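Side-chain contacts in Exo-beta-1,4-mannosidase (Rhizomucor miehei, PDB 4LYP), which hydrolyses beta-mannosidic bonds, probably releasing terminal mannose from beta-1,4-linked substrates, and can also transfer sugar units to other acceptors: residues A[39-44]-A[260-265]; A[207-212]-A[251-256]; A[233-238]-A[245-250]. One frame throughout, in Å; residues are numbered along the deposited sequence. Where two conformers were deposited one is given.

Contact 1: residues A[39-44]-A[260-265]; sequences VKIASD and KHLVSA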
loop_
_atom_site.group_PDB
_atom_site.type_symbol
_atom_site.label_atom_id
_atom_site.label_comp_id
_atom_site.label_asym_id
_atom_site.label_seq_id
_atom_site.Cartn_x
_atom_site.Cartn_y
_atom_site.Cartn_z
ATOM N N VAL A 39 15.849 -7.685 4.252
ATOM C CA VAL A 39 14.921 -7.876 5.393
ATOM C C VAL A 39 14.524 -9.335 5.402
ATOM O O VAL A 39 14.235 -9.935 4.355
ATOM C CB VAL A 39 13.698 -6.940 5.241
ATOM C CG1 VAL A 39 12.756 -7.167 6.423
ATOM C CG2 VAL A 39 14.120 -5.510 5.154
ATOM N N LYS A 40 14.459 -9.921 6.623
ATOM C CA LYS A 40 14.181 -11.358 6.773
ATOM C C LYS A 40 13.141 -11.508 7.858
ATOM O O LYS A 40 12.853 -10.568 8.620
ATOM C CB LYS A 40 15.456 -12.120 7.207
ATOM C CG LYS A 40 16.609 -11.846 6.286
ATOM C CD LYS A 40 17.913 -12.498 6.763
ATOM C CE LYS A 40 19.110 -11.990 5.913
ATOM N NZ LYS A 40 19.485 -10.524 6.247
ATOM N N ILE A 41 12.597 -12.710 7.982
ATOM C CA ILE A 41 11.769 -13.045 9.160
ATOM C C ILE A 41 12.752 -13.569 10.225
ATOM O O ILE A 41 13.604 -14.412 9.945
ATOM C CB ILE A 41 10.714 -14.121 8.833
ATOM C CG1 ILE A 41 9.912 -13.773 7.577
ATOM C CG2 ILE A 41 9.829 -14.373 10.094
ATOM C CD1 ILE A 41 9.161 -12.458 7.746
ATOM N N ALA A 42 12.610 -13.070 11.432
ATOM C CA ALA A 42 13.326 -13.670 12.548
ATOM C C ALA A 42 13.119 -15.188 12.556
ATOM O O ALA A 42 12.025 -15.682 12.319
ATOM C CB ALA A 42 12.835 -13.104 13.832
ATOM N N SER A 43 14.146 -15.956 12.940
ATOM C CA SER A 43 14.050 -17.430 12.984
ATOM C C SER A 43 12.923 -17.893 13.925
ATOM O O SER A 43 12.309 -18.945 13.630
ATOM C CB SER A 43 15.351 -18.018 13.453
ATOM O OG SER A 43 15.589 -17.588 14.787
ATOM N N ASP A 44 12.539 -17.086 14.960
ATOM C CA ASP A 44 11.406 -17.427 15.814
ATOM C C ASP A 44 10.023 -16.948 15.376
ATOM O O ASP A 44 9.081 -17.140 16.097
ATOM C CB ASP A 44 11.700 -16.987 17.259
ATOM C CG ASP A 44 11.662 -15.482 17.455
ATOM O OD1 ASP A 44 12.045 -15.092 18.625
ATOM O OD2 ASP A 44 11.305 -14.661 16.538
ATOM N N LYS A 260 15.661 -14.244 -2.664
ATOM C CA LYS A 260 16.215 -13.537 -1.527
ATOM C C LYS A 260 15.195 -12.675 -0.774
ATOM O O LYS A 260 15.523 -12.175 0.293
ATOM C CB LYS A 260 17.351 -12.618 -1.982
ATOM C CG LYS A 260 18.536 -13.417 -2.577
ATOM C CD LYS A 260 19.610 -12.512 -3.129
ATOM C CE LYS A 260 20.830 -13.332 -3.614
ATOM N NZ LYS A 260 21.271 -14.268 -2.553
ATOM N N HIS A 261 13.990 -12.481 -1.347
ATOM C CA HIS A 261 13.021 -11.507 -0.802
ATOM C C HIS A 261 11.853 -12.153 -0.103
ATOM O O HIS A 261 11.373 -13.232 -0.488
ATOM C CB HIS A 261 12.518 -10.669 -1.980
ATOM C CG HIS A 261 13.463 -9.591 -2.404
ATOM N ND1 HIS A 261 13.669 -9.282 -3.729
ATOM C CD2 HIS A 261 14.168 -8.680 -1.654
ATOM C CE1 HIS A 261 14.490 -8.246 -3.789
ATOM N NE2 HIS A 261 14.801 -7.836 -2.526
ATOM N N LEU A 262 11.336 -11.426 0.845
ATOM C CA LEU A 262 10.047 -11.735 1.473
ATOM C C LEU A 262 8.877 -11.573 0.494
ATOM O O LEU A 262 8.963 -10.776 -0.455
ATOM C CB LEU A 262 9.841 -10.836 2.681
ATOM C CG LEU A 262 10.910 -10.929 3.757
ATOM C CD1 LEU A 262 10.603 -9.931 4.899
ATOM C CD2 LEU A 262 11.046 -12.372 4.292
ATOM N N VAL A 263 7.798 -12.289 0.789
ATOM C CA VAL A 263 6.567 -12.239 0.012
ATOM C C VAL A 263 5.418 -11.964 0.931
ATOM O O VAL A 263 5.267 -12.591 2.014
ATOM C CB VAL A 263 6.366 -13.540 -0.801
ATOM C CG1 VAL A 263 5.078 -13.477 -1.629
ATOM C CG2 VAL A 263 7.564 -13.790 -1.692
ATOM N N SER A 264 4.536 -11.076 0.483
ATOM C CA SER A 264 3.327 -10.699 1.181
ATOM C C SER A 264 2.072 -10.836 0.326
ATOM O O SER A 264 2.156 -10.790 -0.897
ATOM C CB SER A 264 3.507 -9.141 1.534
ATOM O OG SER A 264 2.340 -8.599 2.069
ATOM N N ALA A 265 0.904 -11.039 0.974
ATOM C CA ALA A 265 -0.348 -11.241 0.294
ATOM C C ALA A 265 -1.130 -9.977 0.009
ATOM O O ALA A 265 -2.041 -10.010 -0.816
ATOM C CB ALA A 265 -1.213 -12.178 1.111
HETATM O O HOH W 1 13.566 -9.296 1.668
HETATM O O HOH W 2 14.478 -12.258 2.828
#
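Leu-262 pushes its two methyl groups against Val-39 and Ile-41, and this is the apolar half of the contact. CD1 takes Val-39, with 3.8 Å to its CG1, and these two side chains meet nearly at right angles. CD2 takes Ile-41 and lies 3.7 Å from its CG1. The Ile-41 end methyl CD1 bends back and also rests on CD2, at 3.9 Å. Ile-41 sets CG1 beside its own backbone N (chi1 -50°). Its bond from CA to CB does not point at Leu-262, and the turn at chi2 (-61°) brings CD1 near the leucine. Phe-48 of strand 48-50 adds an aromatic neighbour to both Ile-41 and Leu-262.

The polar half runs through water. Val-39 O binds two water molecules, each at 2.8 Å. Water 1 also takes the N-H of Leu-262, 3.2 Å from its N. Water 2 also reaches Lys-260 O at 2.7 Å. The same carbonyl oxygen of Val-39 sits 3.5 Å from Leu-262 CG.

Strand 40-41 pairs with strand 48-50 as an antiparallel hairpin. Strand 262-264 belongs to the TIM barrel, and Leu-262 lies at its start. The hairpin is thus laid across the N-terminal end of the barrel, as in many family 5 glycoside hydrolases. Between these two segments the link is methyl packing and two waters, with no strand pairing. Leu-262 can therefore pack its methyls beside the Val-39 carbonyl, because water meets the polar needs of that oxygen.

Contact 2: residues A[207-212]-A[251-256]; sequences DHIYTV and STFIKK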
loop_
_atom_site.group_PDB
_atom_site.type_symbol
_atom_site.label_atom_id
_atom_site.label_comp_id
_atom_site.label_asym_id
_atom_site.label_seq_id
_atom_site.Cartn_x
_atom_site.Cartn_y
_atom_site.Cartn_z
ATOM N N ASP A 207 3.672 -12.564 -16.241
ATOM C CA ASP A 207 4.573 -11.881 -17.123
ATOM C C ASP A 207 4.983 -10.527 -16.552
ATOM O O ASP A 207 6.160 -10.112 -16.654
ATOM C CB ASP A 207 3.938 -11.644 -18.516
ATOM C CG ASP A 207 3.718 -12.910 -19.302
ATOM O OD1 ASP A 207 4.332 -13.954 -19.011
ATOM O OD2 ASP A 207 2.947 -12.856 -20.294
ATOM N N HIS A 208 4.029 -9.788 -15.968
ATOM C CA HIS A 208 4.388 -8.525 -15.323
ATOM C C HIS A 208 5.304 -8.724 -14.130
ATOM O O HIS A 208 6.286 -7.991 -13.949
ATOM C CB HIS A 208 3.114 -7.757 -14.926
ATOM C CG HIS A 208 3.425 -6.502 -14.213
ATOM N ND1 HIS A 208 4.098 -5.476 -14.836
ATOM C CD2 HIS A 208 3.266 -6.137 -12.857
ATOM C CE1 HIS A 208 4.289 -4.510 -13.925
ATOM N NE2 HIS A 208 3.776 -4.897 -12.722
ATOM N N ILE A 209 4.982 -9.739 -13.261
ATOM C CA ILE A 209 5.813 -9.992 -12.118
ATOM C C ILE A 209 7.229 -10.298 -12.523
ATOM O O ILE A 209 8.203 -9.730 -11.957
ATOM C CB ILE A 209 5.231 -11.151 -11.257
ATOM C CG1 ILE A 209 3.858 -10.763 -10.711
ATOM C CG2 ILE A 209 6.190 -11.558 -10.186
ATOM C CD1 ILE A 209 3.130 -11.931 -10.054
ATOM N N TYR A 210 7.420 -11.129 -13.562
ATOM C CA TYR A 210 8.756 -11.446 -14.034
ATOM C C TYR A 210 9.458 -10.182 -14.483
ATOM O O TYR A 210 10.658 -9.992 -14.189
ATOM C CB TYR A 210 8.632 -12.447 -15.223
ATOM C CG TYR A 210 9.989 -12.776 -15.818
ATOM C CD1 TYR A 210 10.572 -11.955 -16.796
ATOM C CD2 TYR A 210 10.733 -13.859 -15.358
ATOM C CE1 TYR A 210 11.852 -12.246 -17.293
ATOM C CE2 TYR A 210 11.991 -14.143 -15.842
ATOM C CZ TYR A 210 12.545 -13.306 -16.757
ATOM O OH TYR A 210 13.798 -13.654 -17.225
ATOM N N THR A 211 8.731 -9.313 -15.206
ATOM C CA THR A 211 9.367 -8.133 -15.784
ATOM C C THR A 211 9.828 -7.206 -14.639
ATOM O O THR A 211 10.939 -6.673 -14.703
ATOM C CB THR A 211 8.375 -7.407 -16.669
ATOM O OG1 THR A 211 8.023 -8.241 -17.767
ATOM C CG2 THR A 211 9.000 -6.128 -17.228
ATOM N N VAL A 212 9.034 -7.028 -13.586
ATOM C CA VAL A 212 9.475 -6.174 -12.472
ATOM C C VAL A 212 10.585 -6.816 -11.693
ATOM O O VAL A 212 11.600 -6.151 -11.363
ATOM C CB VAL A 212 8.290 -5.777 -11.568
ATOM C CG1 VAL A 212 8.739 -4.849 -10.473
ATOM C CG2 VAL A 212 7.183 -5.115 -12.391
ATOM N N SER A 251 2.218 -16.925 -4.654
ATOM C CA SER A 251 3.330 -16.656 -3.721
ATOM C C SER A 251 4.570 -17.496 -4.082
ATOM O O SER A 251 5.675 -17.036 -3.978
ATOM C CB SER A 251 2.895 -16.895 -2.288
ATOM O OG SER A 251 2.562 -18.288 -2.043
ATOM N N THR A 252 4.340 -18.747 -4.509
ATOM C CA THR A 252 5.458 -19.637 -4.833
ATOM C C THR A 252 6.138 -19.136 -6.108
ATOM O O THR A 252 7.365 -19.132 -6.202
ATOM C CB THR A 252 4.914 -21.074 -5.023
ATOM O OG1 THR A 252 4.473 -21.500 -3.771
ATOM C CG2 THR A 252 6.017 -22.063 -5.545
ATOM N N PHE A 253 5.356 -18.656 -7.087
ATOM C CA PHE A 253 5.916 -18.089 -8.310
ATOM C C PHE A 253 6.811 -16.897 -7.961
ATOM O O PHE A 253 7.929 -16.759 -8.441
ATOM C CB PHE A 253 4.795 -17.635 -9.267
ATOM C CG PHE A 253 5.276 -17.000 -10.511
ATOM C CD1 PHE A 253 5.613 -17.776 -11.615
ATOM C CD2 PHE A 253 5.455 -15.617 -10.590
ATOM C CE1 PHE A 253 6.085 -17.151 -12.794
ATOM C CE2 PHE A 253 5.945 -15.044 -11.720
ATOM C CZ PHE A 253 6.249 -15.793 -12.825
ATOM N N ILE A 254 6.296 -15.989 -7.099
ATOM C CA ILE A 254 7.033 -14.788 -6.739
ATOM C C ILE A 254 8.336 -15.161 -5.987
ATOM O O ILE A 254 9.382 -14.613 -6.300
ATOM C CB ILE A 254 6.161 -13.841 -5.859
ATOM C CG1 ILE A 254 5.054 -13.284 -6.712
ATOM C CG2 ILE A 254 6.963 -12.739 -5.214
ATOM C CD1 ILE A 254 4.005 -12.542 -5.911
ATOM N N LYS A 255 8.233 -16.109 -5.047
ATOM C CA LYS A 255 9.400 -16.508 -4.273
ATOM C C LYS A 255 10.465 -17.144 -5.161
ATOM O O LYS A 255 11.659 -16.835 -5.060
ATOM C CB LYS A 255 8.965 -17.498 -3.186
ATOM C CG LYS A 255 10.132 -17.935 -2.317
ATOM C CD LYS A 255 10.773 -16.948 -1.397
ATOM C CE LYS A 255 9.851 -16.535 -0.301
ATOM N NZ LYS A 255 10.541 -15.651 0.780
ATOM N N LYS A 256 10.054 -18.031 -6.075
ATOM C CA LYS A 256 11.034 -18.649 -6.977
ATOM C C LYS A 256 11.660 -17.564 -7.917
ATOM O O LYS A 256 12.825 -17.645 -8.267
ATOM C CB LYS A 256 10.348 -19.736 -7.804
ATOM C CG LYS A 256 10.048 -21.026 -6.967
ATOM C CD LYS A 256 9.502 -22.130 -7.848
ATOM C CE LYS A 256 9.460 -23.541 -7.204
ATOM N NZ LYS A 256 8.643 -23.677 -5.989
#
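Ile-209 has chi1 -63°, which sets its CG2 methyl opposite the backbone N and turns it to the helix that carries Phe-253 and Ile-254. Phe-253 meets it with an extended first torsion (chi1 178°), so the ring reaches out across the groove between the helices. The methyl arrives at the rim of the ring, near its plane, and not over a face. The closest pair is Ile-209 CG2 and Phe-253 CE2, at 3.8 Å. Ile-209 CB backs this up at 4.0 Å from the same CE2. The two side chains pass at a slant.

Ile-254 receives the isoleucine from another direction, about perpendicular to it. Its CG1 lies 4.0 Å from Ile-209 CG2 and 4.1 Å from Ile-209 CD1. Ile-209 thus touches both a ring edge and a branched aliphatic chain.

Both segments belong to helices of the outer layer of the TIM barrel. Helix 197-213 comes before strand 230-234 in the chain, and helix 244-257 comes after it. Ile-254 and Val-212 also touch Trp-233 of that strand, so the pair of helices rests on the barrel wall. Backbone CA atoms come as near as 7.3 Å, between Ile-209 and Ile-254.

Within helix 197-213, Thr-211 OG1 donates to Asp-207 O at 2.9 Å, with a C=O...donor angle of 149°. Thr-211 N binds the same oxygen from the other face of the carbonyl plane. A link between the helices comes from just past the segment, where Gln-213 NE2 bonds to Ile-254 O.

Contact 3: residues A[233-238]-A[245-250]; sequences WQIANE and SWFEEI. With GAI (guanidine), chain C.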
loop_
_atom_site.group_PDB
_atom_site.type_symbol
_atom_site.label_atom_id
_atom_site.label_comp_id
_atom_site.label_asym_id
_atom_site.label_seq_id
_atom_site.Cartn_x
_atom_site.Cartn_y
_atom_site.Cartn_z
ATOM N N TRP A 233 8.031 -8.483 -2.000
ATOM C CA TRP A 233 7.122 -8.483 -3.167
ATOM C C TRP A 233 5.753 -8.804 -2.636
ATOM O O TRP A 233 5.570 -9.777 -1.907
ATOM C CB TRP A 233 7.509 -9.574 -4.143
ATOM C CG TRP A 233 8.873 -9.328 -4.710
ATOM C CD1 TRP A 233 10.074 -9.969 -4.386
ATOM C CD2 TRP A 233 9.236 -8.319 -5.677
ATOM N NE1 TRP A 233 11.120 -9.390 -5.066
ATOM C CE2 TRP A 233 10.654 -8.392 -5.865
ATOM C CE3 TRP A 233 8.492 -7.377 -6.410
ATOM C CZ2 TRP A 233 11.318 -7.547 -6.726
ATOM C CZ3 TRP A 233 9.158 -6.527 -7.259
ATOM C CH2 TRP A 233 10.561 -6.626 -7.430
ATOM N N GLN A 234 4.766 -7.983 -2.990
ATOM C CA GLN A 234 3.387 -8.172 -2.495
ATOM C C GLN A 234 2.493 -8.546 -3.653
ATOM O O GLN A 234 2.481 -7.836 -4.678
ATOM C CB GLN A 234 2.929 -6.920 -1.773
ATOM C CG GLN A 234 1.489 -7.027 -1.288
ATOM C CD GLN A 234 1.255 -5.885 -0.342
ATOM O OE1 GLN A 234 0.891 -4.766 -0.787
ATOM N NE2 GLN A 234 1.488 -6.101 0.966
ATOM N N ILE A 235 1.790 -9.680 -3.507
ATOM C CA ILE A 235 0.997 -10.216 -4.638
ATOM C C ILE A 235 0.156 -9.089 -5.285
ATOM O O ILE A 235 0.220 -8.824 -6.496
ATOM C CB ILE A 235 0.126 -11.361 -4.170
ATOM C CG1 ILE A 235 0.940 -12.590 -3.731
ATOM C CG2 ILE A 235 -0.822 -11.770 -5.339
ATOM C CD1 ILE A 235 0.110 -13.679 -3.052
ATOM N N ALA A 236 -0.719 -8.482 -4.465
ATOM C CA ALA A 236 -1.628 -7.490 -5.005
ATOM C C ALA A 236 -2.242 -6.780 -3.827
ATOM O O ALA A 236 -2.368 -7.285 -2.725
ATOM C CB ALA A 236 -2.770 -8.110 -5.860
ATOM N N ASN A 237 -2.742 -5.556 -4.092
ATOM C CA ASN A 237 -3.495 -4.804 -3.089
ATOM C C ASN A 237 -4.914 -5.436 -2.954
ATOM O O ASN A 237 -5.713 -5.407 -3.899
ATOM C CB ASN A 237 -3.614 -3.355 -3.546
ATOM C CG ASN A 237 -4.374 -2.542 -2.572
ATOM O OD1 ASN A 237 -4.063 -2.563 -1.346
ATOM N ND2 ASN A 237 -5.374 -1.824 -3.031
ATOM N N GLU A 238 -5.198 -5.957 -1.749
ATOM C CA GLU A 238 -6.567 -6.328 -1.313
ATOM C C GLU A 238 -7.261 -7.363 -2.210
ATOM O O GLU A 238 -8.386 -7.137 -2.625
ATOM C CB GLU A 238 -7.427 -5.104 -1.133
ATOM C CG GLU A 238 -6.831 -4.085 -0.156
ATOM C CD GLU A 238 -7.784 -3.016 0.248
ATOM O OE1 GLU A 238 -8.946 -2.965 -0.275
ATOM O OE2 GLU A 238 -7.433 -2.215 1.175
ATOM N N SER A 245 -5.712 -21.730 -3.005
ATOM C CA SER A 245 -4.824 -22.286 -4.051
ATOM C C SER A 245 -4.178 -21.185 -4.887
ATOM O O SER A 245 -3.065 -21.345 -5.372
ATOM C CB SER A 245 -5.651 -23.201 -4.973
ATOM O OG SER A 245 -6.798 -22.500 -5.516
ATOM N N TRP A 246 -4.877 -20.043 -5.063
ATOM C CA TRP A 246 -4.297 -18.929 -5.834
ATOM C C TRP A 246 -3.177 -18.271 -5.021
ATOM O O TRP A 246 -2.097 -18.014 -5.558
ATOM C CB TRP A 246 -5.380 -17.959 -6.222
ATOM C CG TRP A 246 -4.913 -16.740 -6.929
ATOM C CD1 TRP A 246 -4.619 -16.636 -8.249
ATOM C CD2 TRP A 246 -4.685 -15.410 -6.337
ATOM N NE1 TRP A 246 -4.232 -15.338 -8.562
ATOM C CE2 TRP A 246 -4.272 -14.558 -7.425
ATOM C CE3 TRP A 246 -4.780 -14.889 -5.042
ATOM C CZ2 TRP A 246 -3.980 -13.220 -7.238
ATOM C CZ3 TRP A 246 -4.546 -13.513 -4.881
ATOM C CH2 TRP A 246 -4.108 -12.705 -5.965
ATOM N N PHE A 247 -3.405 -18.044 -3.715
ATOM C CA PHE A 247 -2.341 -17.539 -2.893
ATOM C C PHE A 247 -1.162 -18.471 -2.919
ATOM O O PHE A 247 0.002 -17.994 -2.979
ATOM C CB PHE A 247 -2.794 -17.348 -1.453
ATOM C CG PHE A 247 -3.693 -16.165 -1.262
ATOM C CD1 PHE A 247 -3.182 -14.837 -1.266
ATOM C CD2 PHE A 247 -5.096 -16.328 -1.077
ATOM C CE1 PHE A 247 -4.004 -13.757 -1.074
ATOM C CE2 PHE A 247 -5.907 -15.205 -0.883
ATOM C CZ PHE A 247 -5.354 -13.924 -0.874
ATOM N N GLU A 248 -1.374 -19.783 -2.820
ATOM C CA GLU A 248 -0.242 -20.726 -2.818
ATOM C C GLU A 248 0.544 -20.618 -4.115
ATOM O O GLU A 248 1.773 -20.529 -4.168
ATOM C CB GLU A 248 -0.786 -22.164 -2.642
ATOM C CG GLU A 248 0.297 -23.231 -2.660
ATOM C CD GLU A 248 1.126 -23.054 -1.456
ATOM O OE1 GLU A 248 0.611 -22.847 -0.329
ATOM O OE2 GLU A 248 2.316 -23.179 -1.634
ATOM N N GLU A 249 -0.183 -20.590 -5.237
ATOM C CA GLU A 249 0.506 -20.616 -6.512
ATOM C C GLU A 249 1.261 -19.316 -6.782
ATOM O O GLU A 249 2.387 -19.352 -7.271
ATOM C CB GLU A 249 -0.562 -20.894 -7.587
ATOM C CG GLU A 249 -0.015 -21.522 -8.843
ATOM C CD GLU A 249 -0.220 -20.512 -9.856
ATOM O OE1 GLU A 249 -1.048 -20.627 -10.822
ATOM O OE2 GLU A 249 0.422 -19.525 -9.593
ATOM N N ILE A 250 0.611 -18.167 -6.563
ATOM C CA ILE A 250 1.278 -16.921 -6.918
ATOM C C ILE A 250 2.415 -16.646 -5.969
ATOM O O ILE A 250 3.472 -16.158 -6.374
ATOM C CB ILE A 250 0.302 -15.728 -7.042
ATOM C CG1 ILE A 250 -0.882 -15.899 -7.970
ATOM C CG2 ILE A 250 1.097 -14.480 -7.533
ATOM C CD1 ILE A 250 -0.441 -16.166 -9.416
HETATM C C GAI C . -10.382 0.090 0.053
HETATM N N1 GAI C . -9.328 -0.118 0.841
HETATM N N2 GAI C . -10.924 -1.021 -0.472
HETATM N N3 GAI C . -10.815 1.259 -0.261
#
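Glu-238 OE1 is gripped by the guanidine and by Trp-153 NE1. Guanidine N2 donates to OE1 at 2.8 Å, with an N-H...O angle of 141°. Guanidine N1 gives OE1 a weak bond at 3.1 Å and a better one to Glu-238 OE2 at 2.8 Å. His-291 ND1 is a further partner of OE2, so both carboxylate oxygens are tied and the group's rotation is fixed. Asn-237 and Glu-238 match the Asn-Glu motif found after the fourth barrel strand in family 5 enzymes.

Three residues earlier, Ile-235 anchors the segment to the helix. Its CG2 lies 3.5 Å from Trp-246 CH2, meeting the indole obliquely. The same methyl is 4.0 Å from Ile-250 CG2. The other branch sends CD1 to the edge of the Phe-247 ring, 3.9 Å from its CD1. The aromatic pair is itself packed, with Trp-246 CE3 above the centre of the phenyl face. Ile-250 CG1 lies 3.4 Å above the indole plane, toward its rim.

Trp-246 NE1 bonds to Asn-202 of helix 197-213. Helix 244-257 thus sits beside that helix and against strand 230-234, within the beta-alpha-beta unit that continues into strand 262-264.

How the contacts relate
Helix 244-257 serves both contact 2 and contact 3, whose centres are 10 Å apart. Ile-209 CD1 of contact 2 lies 4.1 Å from Ile-250 CG2 of contact 3, so their apolar cores run together. Contacts 1 and 3 share a parallel strand pair, with a probable hydrogen bond of 2.9 Å from Ile-235 N to Ser-264 O; their centres are 15 Å apart. Contact 1 joins contact 2 through Lys-255 NZ and His-261 O, also 2.9 Å apart. Contact 3 alone includes a residue of the guanidine site that Trp-153, Trp-293, Asn-296 and Glu-416 complete. A different guanidine lies about 9 Å from the Ile-41 side chain.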